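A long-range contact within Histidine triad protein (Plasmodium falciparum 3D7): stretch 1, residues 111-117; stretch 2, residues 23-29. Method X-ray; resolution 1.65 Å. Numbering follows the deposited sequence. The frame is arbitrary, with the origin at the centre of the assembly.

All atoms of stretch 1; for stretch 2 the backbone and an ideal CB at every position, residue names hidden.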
# COMPACT_ATOMS: atom_id res chain seq x y z
N THR A 111 -16.25 -3.88 -0.31
CA THR A 111 -17.71 -3.72 -0.10
C THR A 111 -18.21 -2.32 -0.46
O THR A 111 -19.40 -2.13 -0.73
CB THR A 111 -18.17 -4.13 1.31
OG1 THR A 111 -17.30 -3.59 2.29
CG2 THR A 111 -18.34 -5.62 1.46
N VAL A 112 -17.29 -1.35 -0.48
CA VAL A 112 -17.56 0.03 -0.84
C VAL A 112 -16.74 0.32 -2.10
O VAL A 112 -15.51 0.16 -2.07
CB VAL A 112 -17.22 1.02 0.31
CG1 VAL A 112 -17.41 2.46 -0.13
CG2 VAL A 112 -18.04 0.72 1.57
N ASP A 113 -17.40 0.75 -3.19
CA ASP A 113 -16.76 0.96 -4.50
C ASP A 113 -15.98 2.25 -4.56
O ASP A 113 -16.25 3.10 -5.39
CB ASP A 113 -17.81 0.84 -5.63
CG ASP A 113 -18.51 -0.52 -5.62
OD1 ASP A 113 -17.90 -1.51 -5.14
OD2 ASP A 113 -19.68 -0.58 -6.03
N HIS A 114 -14.92 2.35 -3.73
CA HIS A 114 -14.12 3.56 -3.61
C HIS A 114 -12.81 3.07 -2.98
O HIS A 114 -12.86 2.39 -1.97
CB HIS A 114 -14.86 4.54 -2.66
CG HIS A 114 -14.27 5.92 -2.56
ND1 HIS A 114 -15.06 7.00 -2.16
CD2 HIS A 114 -13.01 6.36 -2.78
CE1 HIS A 114 -14.26 8.06 -2.20
NE2 HIS A 114 -13.01 7.72 -2.52
N VAL A 115 -11.68 3.30 -3.67
CA VAL A 115 -10.33 2.88 -3.25
C VAL A 115 -10.10 3.29 -1.82
O VAL A 115 -10.25 4.46 -1.50
CB VAL A 115 -9.20 3.55 -4.10
CG1 VAL A 115 -7.81 3.06 -3.64
CG2 VAL A 115 -9.38 3.29 -5.58
N HIS A 116 -9.71 2.34 -0.98
CA HIS A 116 -9.35 2.70 0.41
C HIS A 116 -8.26 1.80 0.98
O HIS A 116 -8.17 0.61 0.64
CB HIS A 116 -10.58 2.78 1.35
CG HIS A 116 -11.41 1.54 1.41
ND1 HIS A 116 -12.24 1.17 0.36
CD2 HIS A 116 -11.55 0.64 2.41
CE1 HIS A 116 -12.83 0.06 0.74
NE2 HIS A 116 -12.47 -0.30 1.97
N ILE A 117 -7.43 2.35 1.89
CA ILE A 117 -6.39 1.55 2.53
C ILE A 117 -6.81 1.31 3.97
O ILE A 117 -7.23 2.26 4.65
CB ILE A 117 -5.04 2.33 2.54
CG1 ILE A 117 -4.53 2.68 1.12
CG2 ILE A 117 -3.98 1.55 3.36
CD1 ILE A 117 -3.23 3.58 1.02
N UNK A 23 -17.40 14.65 2.87
CA UNK A 23 -16.59 13.45 2.80
C UNK A 23 -17.40 12.30 2.22
O UNK A 23 -18.22 11.71 2.91
CB UNK A 23 -16.05 13.08 4.18
N UNK A 24 -17.15 12.01 0.96
CA UNK A 24 -17.85 10.92 0.28
C UNK A 24 -17.02 9.65 0.36
O UNK A 24 -15.79 9.71 0.20
CB UNK A 24 -18.14 11.28 -1.18
N UNK A 25 -17.68 8.52 0.61
CA UNK A 25 -17.01 7.22 0.59
C UNK A 25 -17.97 6.26 -0.13
O UNK A 25 -18.86 5.73 0.50
CB UNK A 25 -16.66 6.73 2.00
N UNK A 26 -17.77 6.07 -1.43
CA UNK A 26 -18.69 5.26 -2.23
C UNK A 26 -20.02 6.01 -2.25
O UNK A 26 -20.04 7.23 -2.39
CB UNK A 26 -18.85 3.85 -1.67
N UNK A 27 -21.12 5.29 -2.05
CA UNK A 27 -22.47 5.93 -1.99
C UNK A 27 -22.70 6.57 -0.59
O UNK A 27 -23.78 7.14 -0.36
CB UNK A 27 -23.56 4.90 -2.28
N UNK A 28 -21.77 6.36 0.35
CA UNK A 28 -21.90 6.80 1.74
C UNK A 28 -21.27 8.15 2.00
O UNK A 28 -20.55 8.70 1.16
CB UNK A 28 -21.27 5.76 2.68
N UNK A 29 -21.66 8.76 3.12
CA UNK A 29 -21.09 10.04 3.48
C UNK A 29 -20.52 9.84 4.88
O UNK A 29 -21.14 9.20 5.72
CB UNK A 29 -22.12 11.17 3.42

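Stretch 1 offers three side chains to its partner, V112, H114 and H116, all with CA-to-CB bonds pointing toward it, while V115 points away.

Position 23 has nothing of stretch 1 within 5.5 Å of its ideal CB, so this contact constrains it hardly at all. It is Y23, whose OH is hydrogen-bonded elsewhere in the structure.

At position 24 CA-to-CB runs sideways, and the nearest atom to the ideal CB is CE1 of H114, 5.1 Å away. Many polar or medium-sized side chains would fit. The residue is E24; its backbone lies closer than its side chain, with O 3.3 Å from CE1 of H114.

Position 25 also points sideways, but its ideal CB lies 4.5 Å from ND1 of H114 and 4.8 Å from CG1 of V112. A long side chain turning back could therefore reach both the valine methyls and the histidine rings; leucine, methionine or an aromatic would all be plausible. The residue is F25, with chi1 in the t well. Its flat ring serves two kinds of neighbour: CG1 of V112 sits over one face, 3.6 Å from the centroid and almost on the ring normal, a CH-pi contact, while the ring's edge is directed at the face of H116, with the planes at 87°. CE1 of F25 comes within 3.6 Å of ND1 of H116.

Position 26 is the most restrictive. Its phi of 66° with psi of -135° favours glycine, and an ideal CB would lie 2.5 Å from CG1 of V112, a clash. Glycine answers both demands. G26 lets its CA approach CG1 of V112 to 3.7 Å, and its N donates a hydrogen bond to ND1 of H114 (3.0 Å, 158°), near the plane of the imidazole, where the nitrogen lone pair lies. It also occupies the second place of a type II' turn, where such angles are expected.

Position 27, the next turn residue, meets only open space on this side; almost any side chain would do, and I27 makes no contact here.

Position 28 has an ideal CB remote from stretch 1, yet a long or aromatic side chain could reach V112. The residue is Y28, whose ring edge brings CE2 to 4.1 Å from CG2 of V112. Its backbone closes the turn through paired hydrogen bonds with F25.

Position 29 is out of reach, leaving its choice free of this contact; it is E29.

Stretch 2, residues 23-29: YEFGIYE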
# COMPACT_ATOMS: atom_id res chain seq x y z
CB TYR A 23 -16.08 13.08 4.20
CG TYR A 23 -15.10 14.11 4.70
CD1 TYR A 23 -13.75 14.03 4.39
CD2 TYR A 23 -15.51 15.14 5.55
CE1 TYR A 23 -12.84 14.96 4.87
CE2 TYR A 23 -14.61 16.09 6.02
CZ TYR A 23 -13.27 15.99 5.69
OH TYR A 23 -12.36 16.94 6.09
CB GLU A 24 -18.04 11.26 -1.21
CG GLU A 24 -19.09 12.31 -1.50
CD GLU A 24 -19.21 12.69 -2.97
OE1 GLU A 24 -18.62 12.00 -3.83
OE2 GLU A 24 -19.90 13.70 -3.26
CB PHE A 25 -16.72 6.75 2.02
CG PHE A 25 -15.99 5.44 2.11
CD1 PHE A 25 -14.87 5.19 1.32
CD2 PHE A 25 -16.39 4.47 3.02
CE1 PHE A 25 -14.17 3.98 1.43
CE2 PHE A 25 -15.67 3.27 3.16
CZ PHE A 25 -14.57 3.03 2.37
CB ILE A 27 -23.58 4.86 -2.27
CG1 ILE A 27 -23.55 3.74 -1.20
CG2 ILE A 27 -23.52 4.35 -3.72
CD1 ILE A 27 -24.65 2.60 -1.27
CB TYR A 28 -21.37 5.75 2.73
CG TYR A 28 -22.00 4.39 2.53
CD1 TYR A 28 -23.32 4.15 2.88
CD2 TYR A 28 -21.28 3.35 1.93
CE1 TYR A 28 -23.91 2.91 2.69
CE2 TYR A 28 -21.85 2.09 1.76
CZ TYR A 28 -23.17 1.88 2.13
OH TYR A 28 -23.78 0.66 1.94
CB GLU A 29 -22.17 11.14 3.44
CG GLU A 29 -21.56 12.52 3.62
CD GLU A 29 -22.52 13.70 3.57
OE1 GLU A 29 -23.49 13.66 2.77
OE2 GLU A 29 -22.25 14.69 4.29
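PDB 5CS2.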